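Local coordinates for protein DNA ligase (Aquifex aeolicus, PDB 3QWU) that binds adenosine and calcium ions and probably acts as an ATP-dependent nucleic acid ligase through a nucleotidyltransferase domain, at residues A[302-313]-A[342-352]. Sequence-based numbering, arbitrary orientation.
Sequences VYKTFTCKFRKK and DYWRLEFDKVF
T305 and D349 face each other in a non-hydrogen-bonded pair of an antiparallel β-ladder, and T305 OG1 donates to D349 OD1 at 2.5 Å, on the syn side but 31° out of the carboxylate plane. The other oxygen, D349 OD2, forms a salt bridge with R335 of strand 330-340, so strand 343-352, central in this three-stranded sheet of the C-terminal region, is tied to both neighbours through one carboxylate. Further along, T307 OG1 lies 2.9 Å from R345 NH1, and R345 NH1 forms a salt bridge with E137; bends at chi2 and chi3 (both 66°) bring the guanidinium over beside T307, while K309 CG lies over one guanidinium face. Paired main-chain bonds at K304–K350, F306–F348, C308–L346 and F310–W344 hold the register, with F306 N to F348 O at 2.7 Å.

On the opposite face, the F306 and F348 rings are nearly parallel (15°) but slid apart so that they barely overlap; it is F306 CB that lies over the F348 face. K350 crosses F306 at about a right angle, its NZ 4.2 Å from the ring centroid in a cation–pi contact and hydrogen-bonded to P139. At the far end, K313 CB sits over the five-membered ring of W344, 3.8 Å from its centroid.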
ATOM      1  N   VAL A 302      17.657  11.026   2.968  1.00 43.00           N
ATOM      2  CA  VAL A 302      17.428   9.673   2.466  1.00 40.01           C
ATOM      3  C   VAL A 302      17.549   9.691   0.933  1.00 40.02           C
ATOM      4  O   VAL A 302      16.803  10.378   0.240  1.00 40.39           O
ATOM      5  CB  VAL A 302      16.069   9.129   2.886  1.00 39.02           C
ATOM      6  CG1 VAL A 302      15.803   7.767   2.174  1.00 33.98           C
ATOM      7  CG2 VAL A 302      16.003   9.013   4.365  1.00 35.33           C
ATOM      8  N   TYR A 303      18.502   8.931   0.418  1.00 39.60           N
ATOM      9  CA  TYR A 303      18.825   8.997  -0.989  1.00 39.91           C
ATOM     10  C   TYR A 303      19.463   7.682  -1.492  1.00 39.21           C
ATOM     11  O   TYR A 303      20.013   6.910  -0.685  1.00 40.09           O
ATOM     12  CB  TYR A 303      19.778  10.197  -1.223  1.00 40.54           C
ATOM     13  CG  TYR A 303      21.144  10.063  -0.580  1.00 40.30           C
ATOM     14  CD1 TYR A 303      21.407  10.615   0.659  1.00 44.16           C
ATOM     15  CD2 TYR A 303      22.194   9.409  -1.234  1.00 41.58           C
ATOM     16  CE1 TYR A 303      22.663  10.498   1.261  1.00 44.23           C
ATOM     17  CE2 TYR A 303      23.458   9.296  -0.630  1.00 40.61           C
ATOM     18  CZ  TYR A 303      23.662   9.843   0.610  1.00 43.18           C
ATOM     19  OH  TYR A 303      24.887   9.765   1.208  1.00 50.75           O
ATOM     20  N   LYS A 304      19.376   7.444  -2.801  1.00 38.88           N
ATOM     21  CA  LYS A 304      20.101   6.342  -3.478  1.00 38.95           C
ATOM     22  C   LYS A 304      21.187   6.926  -4.356  1.00 38.99           C
ATOM     23  O   LYS A 304      20.936   7.890  -5.033  1.00 40.21           O
ATOM     24  CB  LYS A 304      19.175   5.524  -4.376  1.00 38.18           C
ATOM     25  CG  LYS A 304      18.080   4.761  -3.666  1.00 40.03           C
ATOM     26  CD  LYS A 304      17.619   3.541  -4.499  1.00 40.88           C
ATOM     27  CE  LYS A 304      16.158   3.183  -4.308  1.00 40.03           C
ATOM     28  NZ  LYS A 304      15.913   1.923  -4.945  1.00 32.56           N
ATOM     29  N   THR A 305      22.379   6.355  -4.357  1.00 39.22           N
ATOM     30  CA  THR A 305      23.448   6.864  -5.222  1.00 41.06           C
ATOM     31  C   THR A 305      23.519   5.986  -6.459  1.00 40.00           C
ATOM     32  O   THR A 305      23.414   4.789  -6.356  1.00 40.26           O
ATOM     33  CB  THR A 305      24.853   6.943  -4.477  1.00 42.35           C
ATOM     34  OG1 THR A 305      24.819   7.977  -3.462  1.00 46.51           O
ATOM     35  CG2 THR A 305      26.010   7.267  -5.452  1.00 41.83           C
ATOM     36  N   PHE A 306      23.687   6.603  -7.623  1.00 40.46           N
ATOM     37  CA  PHE A 306      23.842   5.909  -8.920  1.00 39.76           C
ATOM     38  C   PHE A 306      25.150   6.264  -9.547  1.00 40.35           C
ATOM     39  O   PHE A 306      25.601   7.397  -9.358  1.00 41.36           O
ATOM     40  CB  PHE A 306      22.732   6.330  -9.864  1.00 39.23           C
ATOM     41  CG  PHE A 306      21.416   5.842  -9.432  1.00 38.54           C
ATOM     42  CD1 PHE A 306      20.734   6.475  -8.422  1.00 41.16           C
ATOM     43  CD2 PHE A 306      20.873   4.723  -9.983  1.00 38.49           C
ATOM     44  CE1 PHE A 306      19.519   5.995  -7.993  1.00 41.05           C
ATOM     45  CE2 PHE A 306      19.647   4.268  -9.573  1.00 38.73           C
ATOM     46  CZ  PHE A 306      18.984   4.882  -8.574  1.00 38.86           C
ATOM     47  N   THR A 307      25.776   5.327 -10.262  1.00 39.61           N
ATOM     48  CA  THR A 307      27.038   5.630 -10.939  1.00 41.44           C
ATOM     49  C   THR A 307      27.081   5.061 -12.346  1.00 40.91           C
ATOM     50  O   THR A 307      26.700   3.943 -12.571  1.00 41.96           O
ATOM     51  CB  THR A 307      28.288   5.161 -10.125  1.00 42.22           C
ATOM     52  OG1 THR A 307      29.499   5.533 -10.825  1.00 45.77           O
ATOM     53  CG2 THR A 307      28.301   3.655  -9.916  1.00 41.88           C
ATOM     54  N   CYS A 308      27.515   5.834 -13.317  1.00 41.65           N
ATOM     55  CA  CYS A 308      27.521   5.349 -14.705  1.00 41.03           C
ATOM     56  C   CYS A 308      28.512   6.140 -15.551  1.00 41.00           C
ATOM     57  O   CYS A 308      29.015   7.169 -15.115  1.00 40.99           O
ATOM     58  CB  CYS A 308      26.109   5.379 -15.274  1.00 40.75           C
ATOM     59  SG  CYS A 308      25.352   7.033 -15.239  1.00 43.86           S
ATOM     60  N   LYS A 309      28.826   5.609 -16.734  1.00 41.25           N
ATOM     61  CA  LYS A 309      29.945   6.076 -17.616  1.00 41.78           C
ATOM     62  C   LYS A 309      29.473   6.582 -18.974  1.00 40.70           C
ATOM     63  O   LYS A 309      28.643   5.935 -19.598  1.00 40.08           O
ATOM     64  CB  LYS A 309      30.799   4.880 -17.961  1.00 42.31           C
ATOM     65  CG  LYS A 309      32.093   4.795 -17.339  1.00 45.45           C
ATOM     66  CD  LYS A 309      32.616   3.351 -17.524  1.00 47.76           C
ATOM     67  CE  LYS A 309      33.417   3.186 -18.811  1.00 50.09           C
ATOM     68  NZ  LYS A 309      33.956   1.810 -19.037  1.00 45.30           N
ATOM     69  N   PHE A 310      30.042   7.659 -19.476  1.00 40.18           N
ATOM     70  CA  PHE A 310      29.683   8.125 -20.806  1.00 41.33           C
ATOM     71  C   PHE A 310      30.896   8.352 -21.668  1.00 43.45           C
ATOM     72  O   PHE A 310      31.943   8.698 -21.163  1.00 44.77           O
ATOM     73  CB  PHE A 310      28.932   9.446 -20.792  1.00 41.02           C
ATOM     74  CG  PHE A 310      27.699   9.438 -20.004  1.00 37.88           C
ATOM     75  CD1 PHE A 310      27.749   9.352 -18.624  1.00 37.63           C
ATOM     76  CD2 PHE A 310      26.472   9.601 -20.627  1.00 36.81           C
ATOM     77  CE1 PHE A 310      26.583   9.372 -17.867  1.00 37.72           C
ATOM     78  CE2 PHE A 310      25.294   9.656 -19.886  1.00 36.87           C
ATOM     79  CZ  PHE A 310      25.337   9.523 -18.505  1.00 37.12           C
ATOM     80  N   ARG A 311      30.717   8.183 -22.974  1.00 45.12           N
ATOM     81  CA  ARG A 311      31.691   8.597 -23.986  1.00 47.36           C
ATOM     82  C   ARG A 311      31.679  10.122 -24.156  1.00 49.53           C
ATOM     83  O   ARG A 311      32.739  10.730 -24.360  1.00 50.11           O
ATOM     84  CB  ARG A 311      31.398   7.900 -25.312  1.00 47.55           C
ATOM     85  CG  ARG A 311      31.291   6.377 -25.133  1.00 49.23           C
ATOM     86  CD  ARG A 311      31.314   5.628 -26.417  1.00 55.29           C
ATOM     87  NE  ARG A 311      32.679   5.455 -26.897  1.00 62.09           N
ATOM     88  CZ  ARG A 311      33.011   4.862 -28.046  1.00 64.82           C
ATOM     89  NH1 ARG A 311      34.298   4.775 -28.376  1.00 66.28           N
ATOM     90  NH2 ARG A 311      32.075   4.368 -28.856  1.00 64.22           N
ATOM     91  N   LYS A 312      30.503  10.738 -23.999  1.00 49.76           N
ATOM     92  CA  LYS A 312      30.381  12.171 -24.136  1.00 51.42           C
ATOM     93  C   LYS A 312      29.870  12.822 -22.860  1.00 51.20           C
ATOM     94  O   LYS A 312      28.844  12.402 -22.311  1.00 51.08           O
ATOM     95  CB  LYS A 312      29.373  12.495 -25.225  1.00 52.45           C
ATOM     96  CG  LYS A 312      29.762  12.101 -26.618  1.00 54.90           C
ATOM     97  CD  LYS A 312      29.074  13.050 -27.633  1.00 59.08           C
ATOM     98  CE  LYS A 312      29.330  12.651 -29.110  1.00 61.28           C
ATOM     99  NZ  LYS A 312      28.612  13.598 -30.031  1.00 62.68           N
ATOM    100  N   LYS A 313      30.539  13.883 -22.435  1.00 51.12           N
ATOM    101  CA  LYS A 313      30.049  14.765 -21.358  1.00 51.09           C
ATOM    102  C   LYS A 313      28.674  15.375 -21.596  1.00 50.13           C
ATOM    103  O   LYS A 313      27.838  15.349 -20.727  1.00 50.11           O
ATOM    104  CB  LYS A 313      31.029  15.914 -21.096  1.00 52.22           C
ATOM    105  CG  LYS A 313      30.941  16.467 -19.693  1.00 53.40           C
ATOM    106  CD  LYS A 313      31.528  17.875 -19.613  1.00 55.92           C
ATOM    107  CE  LYS A 313      31.346  18.470 -18.224  1.00 56.10           C
ATOM    108  NZ  LYS A 313      31.677  19.942 -18.209  1.00 56.60           N
ATOM    109  N   ASP A 342      38.908   6.918 -21.016  1.00 61.95           N
ATOM    110  CA  ASP A 342      38.238   7.579 -22.171  1.00 62.27           C
ATOM    111  C   ASP A 342      36.743   7.921 -21.951  1.00 60.94           C
ATOM    112  O   ASP A 342      36.050   8.331 -22.903  1.00 61.11           O
ATOM    113  CB  ASP A 342      38.307   6.693 -23.422  1.00 62.38           C
ATOM    114  CG  ASP A 342      39.639   6.766 -24.120  1.00 65.32           C
ATOM    115  OD1 ASP A 342      40.287   7.843 -24.040  1.00 68.18           O
ATOM    116  OD2 ASP A 342      40.020   5.755 -24.766  1.00 65.67           O
ATOM    117  N   TYR A 343      36.256   7.772 -20.719  1.00 59.13           N
ATOM    118  CA  TYR A 343      34.850   8.029 -20.404  1.00 57.45           C
ATOM    119  C   TYR A 343      34.729   9.100 -19.348  1.00 56.66           C
ATOM    120  O   TYR A 343      35.616   9.281 -18.520  1.00 57.34           O
ATOM    121  CB  TYR A 343      34.170   6.763 -19.900  1.00 56.43           C
ATOM    122  CG  TYR A 343      34.174   5.654 -20.912  1.00 57.20           C
ATOM    123  CD1 TYR A 343      33.116   5.482 -21.798  1.00 56.40           C
ATOM    124  CD2 TYR A 343      35.248   4.777 -21.000  1.00 60.44           C
ATOM    125  CE1 TYR A 343      33.127   4.455 -22.758  1.00 57.76           C
ATOM    126  CE2 TYR A 343      35.263   3.722 -21.961  1.00 60.79           C
ATOM    127  CZ  TYR A 343      34.197   3.571 -22.838  1.00 57.98           C
ATOM    128  OH  TYR A 343      34.216   2.561 -23.790  1.00 52.54           O
ATOM    129  N   TRP A 344      33.625   9.829 -19.408  1.00 54.77           N
ATOM    130  CA  TRP A 344      33.193  10.687 -18.316  1.00 53.37           C
ATOM    131  C   TRP A 344      32.436   9.845 -17.272  1.00 50.69           C
ATOM    132  O   TRP A 344      31.419   9.238 -17.599  1.00 49.21           O
ATOM    133  CB  TRP A 344      32.323  11.789 -18.884  1.00 53.59           C
ATOM    134  CG  TRP A 344      33.141  12.715 -19.672  1.00 56.88           C
ATOM    135  CD1 TRP A 344      33.470  12.615 -21.003  1.00 58.56           C
ATOM    136  CD2 TRP A 344      33.808  13.874 -19.180  1.00 59.46           C
ATOM    137  NE1 TRP A 344      34.277  13.667 -21.367  1.00 60.30           N
ATOM    138  CE2 TRP A 344      34.506  14.451 -20.270  1.00 59.86           C
ATOM    139  CE3 TRP A 344      33.880  14.492 -17.920  1.00 60.44           C
ATOM    140  CZ2 TRP A 344      35.257  15.614 -20.145  1.00 63.03           C
ATOM    141  CZ3 TRP A 344      34.632  15.663 -17.794  1.00 62.74           C
ATOM    142  CH2 TRP A 344      35.313  16.209 -18.902  1.00 63.27           C
ATOM    143  N   ARG A 345      32.939   9.776 -16.042  1.00 48.97           N
ATOM    144  CA  ARG A 345      32.227   9.076 -14.967  1.00 47.94           C
ATOM    145  C   ARG A 345      31.175   9.978 -14.298  1.00 47.29           C
ATOM    146  O   ARG A 345      31.486  11.111 -13.907  1.00 48.37           O
ATOM    147  CB  ARG A 345      33.206   8.560 -13.920  1.00 48.43           C
ATOM    148  CG  ARG A 345      32.577   8.159 -12.630  1.00 48.11           C
ATOM    149  CD  ARG A 345      31.701   6.977 -12.802  1.00 50.86           C
ATOM    150  NE  ARG A 345      32.480   5.809 -13.155  1.00 52.36           N
ATOM    151  CZ  ARG A 345      31.986   4.600 -13.338  1.00 54.44           C
ATOM    152  NH1 ARG A 345      30.680   4.373 -13.238  1.00 57.55           N
ATOM    153  NH2 ARG A 345      32.803   3.610 -13.648  1.00 55.12           N
ATOM    154  N   LEU A 346      29.933   9.506 -14.214  1.00 45.16           N
ATOM    155  CA  LEU A 346      28.884  10.248 -13.503  1.00 44.50           C
ATOM    156  C   LEU A 346      28.442   9.504 -12.250  1.00 44.24           C
ATOM    157  O   LEU A 346      28.194   8.291 -12.282  1.00 43.32           O
ATOM    158  CB  LEU A 346      27.671  10.487 -14.371  1.00 43.40           C
ATOM    159  CG  LEU A 346      26.523  11.261 -13.714  1.00 42.24           C
ATOM    160  CD1 LEU A 346      26.914  12.712 -13.395  1.00 39.98           C
ATOM    161  CD2 LEU A 346      25.349  11.211 -14.650  1.00 40.70           C
ATOM    162  N   GLU A 347      28.352  10.240 -11.148  1.00 44.82           N
ATOM    163  CA  GLU A 347      27.759   9.720  -9.919  1.00 44.97           C
ATOM    164  C   GLU A 347      26.712  10.703  -9.501  1.00 44.29           C
ATOM    165  O   GLU A 347      26.970  11.891  -9.502  1.00 43.83           O
ATOM    166  CB  GLU A 347      28.783   9.622  -8.771  1.00 46.23           C
ATOM    167  CG  GLU A 347      29.903   8.617  -8.946  1.00 49.09           C
ATOM    168  CD  GLU A 347      30.714   8.423  -7.667  1.00 55.45           C
ATOM    169  OE1 GLU A 347      30.233   8.756  -6.559  1.00 56.32           O
ATOM    170  OE2 GLU A 347      31.852   7.915  -7.778  1.00 61.88           O
ATOM    171  N   PHE A 348      25.541  10.230  -9.105  1.00 43.34           N
ATOM    172  CA  PHE A 348      24.512  11.160  -8.672  1.00 43.26           C
ATOM    173  C   PHE A 348      23.554  10.540  -7.675  1.00 42.49           C
ATOM    174  O   PHE A 348      23.442   9.315  -7.570  1.00 40.79           O
ATOM    175  CB  PHE A 348      23.762  11.758  -9.882  1.00 43.15           C
ATOM    176  CG  PHE A 348      22.867  10.790 -10.587  1.00 43.01           C
ATOM    177  CD1 PHE A 348      23.343  10.016 -11.636  1.00 43.99           C
ATOM    178  CD2 PHE A 348      21.513  10.673 -10.229  1.00 43.68           C
ATOM    179  CE1 PHE A 348      22.495   9.106 -12.305  1.00 42.76           C
ATOM    180  CE2 PHE A 348      20.668   9.774 -10.894  1.00 42.45           C
ATOM    181  CZ  PHE A 348      21.153   8.979 -11.910  1.00 40.80           C
ATOM    182  N   ASP A 349      22.867  11.424  -6.955  1.00 42.34           N
ATOM    183  CA  ASP A 349      21.942  11.036  -5.940  1.00 42.18           C
ATOM    184  C   ASP A 349      20.484  11.275  -6.364  1.00 42.10           C
ATOM    185  O   ASP A 349      20.171  12.313  -6.963  1.00 42.18           O
ATOM    186  CB  ASP A 349      22.275  11.819  -4.671  1.00 43.52           C
ATOM    187  CG  ASP A 349      23.609  11.373  -4.026  1.00 45.80           C
ATOM    188  OD1 ASP A 349      24.142  10.267  -4.355  1.00 46.80           O
ATOM    189  OD2 ASP A 349      24.107  12.117  -3.139  1.00 51.47           O
ATOM    190  N   LYS A 350      19.611  10.296  -6.109  1.00 40.53           N
ATOM    191  CA  LYS A 350      18.175  10.550  -6.051  1.00 41.90           C
ATOM    192  C   LYS A 350      17.857  10.689  -4.545  1.00 41.68           C
ATOM    193  O   LYS A 350      18.010   9.733  -3.777  1.00 41.35           O
ATOM    194  CB  LYS A 350      17.334   9.427  -6.719  1.00 41.55           C
ATOM    195  CG  LYS A 350      17.472   9.327  -8.268  1.00 44.65           C
ATOM    196  CD  LYS A 350      16.852   8.031  -8.905  1.00 48.22           C
ATOM    197  CE  LYS A 350      17.629   7.650 -10.224  1.00 49.63           C
ATOM    198  NZ  LYS A 350      16.900   6.791 -11.198  1.00 48.94           N
ATOM    199  N   VAL A 351      17.509  11.903  -4.131  1.00 42.27           N
ATOM    200  CA  VAL A 351      17.144  12.236  -2.757  1.00 42.91           C
ATOM    201  C   VAL A 351      15.627  12.172  -2.672  1.00 43.37           C
ATOM    202  O   VAL A 351      14.957  12.922  -3.388  1.00 44.72           O
ATOM    203  CB  VAL A 351      17.591  13.712  -2.374  1.00 44.93           C
ATOM    204  CG1 VAL A 351      17.111  14.109  -0.967  1.00 42.67           C
ATOM    205  CG2 VAL A 351      19.142  13.911  -2.518  1.00 43.12           C
ATOM    206  N   PHE A 352      15.098  11.300  -1.814  1.00 42.20           N
ATOM    207  CA  PHE A 352      13.654  11.178  -1.569  1.00 42.09           C
ATOM    208  C   PHE A 352      13.200  12.164  -0.482  1.00 43.37           C
ATOM    209  O   PHE A 352      13.314  11.879   0.720  1.00 43.60           O
ATOM    210  CB  PHE A 352      13.340   9.734  -1.136  1.00 41.89           C
ATOM    211  CG  PHE A 352      13.691   8.710  -2.192  1.00 41.81           C
ATOM    212  CD1 PHE A 352      12.757   8.323  -3.142  1.00 42.58           C
ATOM    213  CD2 PHE A 352      14.987   8.209  -2.287  1.00 42.65           C
ATOM    214  CE1 PHE A 352      13.102   7.418  -4.141  1.00 44.50           C
ATOM    215  CE2 PHE A 352      15.339   7.312  -3.284  1.00 42.33           C
ATOM    216  CZ  PHE A 352      14.405   6.896  -4.190  1.00 42.46           C
TER